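Local coordinates for protein Niban 2 (Homo sapiens, PDB 7CTP), which may suppress apoptosis and promote melanoma cell invasion, and carries a PH domain beside a large helical region, at residues A[427-431]-A[493-498]. Residues are numbered along the deposited sequence; the frame is centred on the assembly and turned at random.
Sequences VFKQR and EALLQI
F428 lies with one face of its ring under the methyl of A494, a CH-pi contact in which A494 CB stands 3.8 Å from the ring centroid. Alanine suits this place because a small side chain lets the ring come right up to the helix backbone, with F428 CZ 3.6 Å from A494 CA. I498 extends CD1 to the CE2 corner of the same ring, while CB of Q497 meets the ring edge. R431 NH2 donates a hydrogen bond to Q497 OE1 at 2.8 Å (150° at the hydrogen), on a lone pair in the carbonyl plane; guanidinium and amide stand almost perpendicular, 81° apart. The same oxygen lies 3.4 Å from F428 CZ, oblique to the ring, a double role suited to an uncharged amide. R431 bends at chi2 (-139°) to reach it, and E493 adds a long salt bridge, its OE2 3.9 Å from R431 NH2. With an alanine at Q497 the amide is gone, and R431 NH2 would probably lose this acceptor and F428 the oxygen resting near CZ. Segments 427-431 and 493-498, nearly antiparallel, thus tie helices 422-455 and 464-511 through aromatic packing and a polar link, while A494 and I498 also touch helix 342-378, and E493 probably adds modest electrostatic attraction.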
ATOM      1  N   VAL A 427      -6.853  -1.040   4.117  1.00 28.79           N
ATOM      2  CA  VAL A 427      -5.526  -0.434   4.022  1.00 29.01           C
ATOM      3  C   VAL A 427      -4.631  -0.919   5.159  1.00 30.03           C
ATOM      4  O   VAL A 427      -3.450  -1.233   4.955  1.00 29.77           O
ATOM      5  CB  VAL A 427      -5.653   1.100   4.009  1.00 33.14           C
ATOM      6  CG1 VAL A 427      -4.304   1.749   4.277  1.00 33.72           C
ATOM      7  CG2 VAL A 427      -6.224   1.556   2.661  1.00 31.98           C
ATOM      8  N   PHE A 428      -5.182  -1.016   6.364  1.00 31.90           N
ATOM      9  CA  PHE A 428      -4.332  -1.320   7.507  1.00 30.57           C
ATOM     10  C   PHE A 428      -4.004  -2.803   7.606  1.00 31.24           C
ATOM     11  O   PHE A 428      -2.961  -3.161   8.161  1.00 33.07           O
ATOM     12  CB  PHE A 428      -4.982  -0.761   8.771  1.00 34.47           C
ATOM     13  CG  PHE A 428      -4.880   0.737   8.848  1.00 34.05           C
ATOM     14  CD1 PHE A 428      -3.645   1.352   8.669  1.00 53.23           C
ATOM     15  CD2 PHE A 428      -5.993   1.528   9.033  1.00 46.78           C
ATOM     16  CE1 PHE A 428      -3.530   2.735   8.709  1.00 50.39           C
ATOM     17  CE2 PHE A 428      -5.884   2.906   9.069  1.00 41.41           C
ATOM     18  CZ  PHE A 428      -4.656   3.507   8.908  1.00 38.59           C
ATOM     19  N   LYS A 429      -4.829  -3.675   7.027  1.00 28.22           N
ATOM     20  CA  LYS A 429      -4.403  -5.065   6.876  1.00 30.38           C
ATOM     21  C   LYS A 429      -3.239  -5.184   5.908  1.00 29.13           C
ATOM     22  O   LYS A 429      -2.286  -5.923   6.172  1.00 28.64           O
ATOM     23  CB  LYS A 429      -5.566  -5.942   6.418  1.00 33.25           C
ATOM     24  CG  LYS A 429      -6.716  -5.960   7.382  1.00 39.26           C
ATOM     25  CD  LYS A 429      -7.921  -6.733   6.863  1.00 47.91           C
ATOM     26  CE  LYS A 429      -7.586  -7.588   5.655  1.00 50.94           C
ATOM     27  NZ  LYS A 429      -8.805  -8.283   5.149  1.00 69.81           N
ATOM     28  N   GLN A 430      -3.299  -4.458   4.788  1.00 28.94           N
ATOM     29  CA  GLN A 430      -2.219  -4.487   3.809  1.00 28.17           C
ATOM     30  C   GLN A 430      -0.922  -3.968   4.418  1.00 31.36           C
ATOM     31  O   GLN A 430       0.138  -4.590   4.275  1.00 29.40           O
ATOM     32  CB  GLN A 430      -2.628  -3.675   2.576  1.00 26.82           C
ATOM     33  CG  GLN A 430      -1.489  -3.065   1.750  1.00 28.27           C
ATOM     34  CD  GLN A 430      -1.003  -3.980   0.628  1.00 28.57           C
ATOM     35  OE1 GLN A 430      -1.775  -4.758   0.049  1.00 32.86           O
ATOM     36  NE2 GLN A 430       0.276  -3.860   0.291  1.00 25.36           N
ATOM     37  N   ARG A 431      -0.993  -2.841   5.133  1.00 27.82           N
ATOM     38  CA  ARG A 431       0.216  -2.267   5.716  1.00 28.49           C
ATOM     39  C   ARG A 431       0.788  -3.173   6.798  1.00 27.64           C
ATOM     40  O   ARG A 431       2.003  -3.381   6.853  1.00 28.66           O
ATOM     41  CB  ARG A 431      -0.065  -0.873   6.272  1.00 31.37           C
ATOM     42  CG  ARG A 431      -0.546   0.109   5.220  1.00 41.36           C
ATOM     43  CD  ARG A 431       0.073   1.485   5.375  1.00 55.05           C
ATOM     44  NE  ARG A 431      -0.430   2.411   4.362  1.00 56.95           N
ATOM     45  CZ  ARG A 431      -1.049   3.555   4.640  1.00 54.89           C
ATOM     46  NH1 ARG A 431      -1.472   4.339   3.651  1.00 47.76           N
ATOM     47  NH2 ARG A 431      -1.241   3.914   5.906  1.00 39.01           N
ATOM     48  N   GLU A 493       0.517   5.707  13.808  1.00 28.47           N
ATOM     49  CA  GLU A 493       0.187   6.143  12.456  1.00 33.23           C
ATOM     50  C   GLU A 493      -1.275   5.869  12.128  1.00 32.53           C
ATOM     51  O   GLU A 493      -1.974   6.743  11.605  1.00 29.76           O
ATOM     52  CB  GLU A 493       1.104   5.455  11.441  1.00 39.02           C
ATOM     53  CG  GLU A 493       0.668   5.670   9.994  1.00 49.72           C
ATOM     54  CD  GLU A 493       1.482   4.894   8.965  1.00 76.62           C
ATOM     55  OE1 GLU A 493       2.272   5.542   8.238  1.00 81.10           O
ATOM     56  OE2 GLU A 493       1.309   3.655   8.859  1.00 58.13           O
ATOM     57  N   ALA A 494      -1.765   4.668  12.461  1.00 28.43           N
ATOM     58  CA  ALA A 494      -3.133   4.293  12.118  1.00 28.37           C
ATOM     59  C   ALA A 494      -4.147   5.134  12.883  1.00 31.14           C
ATOM     60  O   ALA A 494      -5.164   5.561  12.324  1.00 30.93           O
ATOM     61  CB  ALA A 494      -3.359   2.809  12.382  1.00 28.00           C
ATOM     62  N   LEU A 495      -3.895   5.371  14.174  1.00 27.57           N
ATOM     63  CA  LEU A 495      -4.801   6.205  14.956  1.00 24.98           C
ATOM     64  C   LEU A 495      -4.846   7.627  14.416  1.00 28.56           C
ATOM     65  O   LEU A 495      -5.913   8.249  14.381  1.00 30.48           O
ATOM     66  CB  LEU A 495      -4.379   6.207  16.420  1.00 24.04           C
ATOM     67  CG  LEU A 495      -4.641   4.914  17.187  1.00 30.04           C
ATOM     68  CD1 LEU A 495      -4.079   5.040  18.591  1.00 30.00           C
ATOM     69  CD2 LEU A 495      -6.123   4.674  17.234  1.00 28.24           C
ATOM     70  N   LEU A 496      -3.692   8.162  14.013  1.00 27.33           N
ATOM     71  CA  LEU A 496      -3.656   9.494  13.415  1.00 26.76           C
ATOM     72  C   LEU A 496      -4.415   9.523  12.097  1.00 30.14           C
ATOM     73  O   LEU A 496      -5.146  10.478  11.809  1.00 28.18           O
ATOM     74  CB  LEU A 496      -2.207   9.925  13.202  1.00 24.95           C
ATOM     75  CG  LEU A 496      -1.427  10.323  14.454  1.00 29.01           C
ATOM     76  CD1 LEU A 496       0.035  10.514  14.142  1.00 31.29           C
ATOM     77  CD2 LEU A 496      -2.017  11.592  15.046  1.00 29.25           C
ATOM     78  N   GLN A 497      -4.258   8.479  11.284  1.00 28.02           N
ATOM     79  CA  GLN A 497      -4.907   8.448   9.977  1.00 31.64           C
ATOM     80  C   GLN A 497      -6.413   8.235  10.069  1.00 36.78           C
ATOM     81  O   GLN A 497      -7.123   8.536   9.108  1.00 32.13           O
ATOM     82  CB  GLN A 497      -4.261   7.370   9.108  1.00 30.40           C
ATOM     83  CG  GLN A 497      -2.866   7.767   8.653  1.00 36.36           C
ATOM     84  CD  GLN A 497      -2.177   6.705   7.821  1.00 46.84           C
ATOM     85  OE1 GLN A 497      -2.819   5.807   7.278  1.00 44.56           O
ATOM     86  NE2 GLN A 497      -0.871   6.835   7.677  1.00 48.49           N
ATOM     87  N   ILE A 498      -6.918   7.733  11.194  1.00 28.33           N
ATOM     88  CA  ILE A 498      -8.364   7.668  11.404  1.00 30.14           C
ATOM     89  C   ILE A 498      -8.896   8.957  12.020  1.00 28.20           C
ATOM     90  O   ILE A 498      -9.955   9.456  11.627  1.00 33.44           O
ATOM     91  CB  ILE A 498      -8.721   6.446  12.269  1.00 24.40           C
ATOM     92  CG1 ILE A 498      -8.533   5.145  11.474  1.00 32.60           C
ATOM     93  CG2 ILE A 498     -10.155   6.577  12.796  1.00 28.36           C
ATOM     94  CD1 ILE A 498      -8.298   3.925  12.338  1.00 35.09           C
TER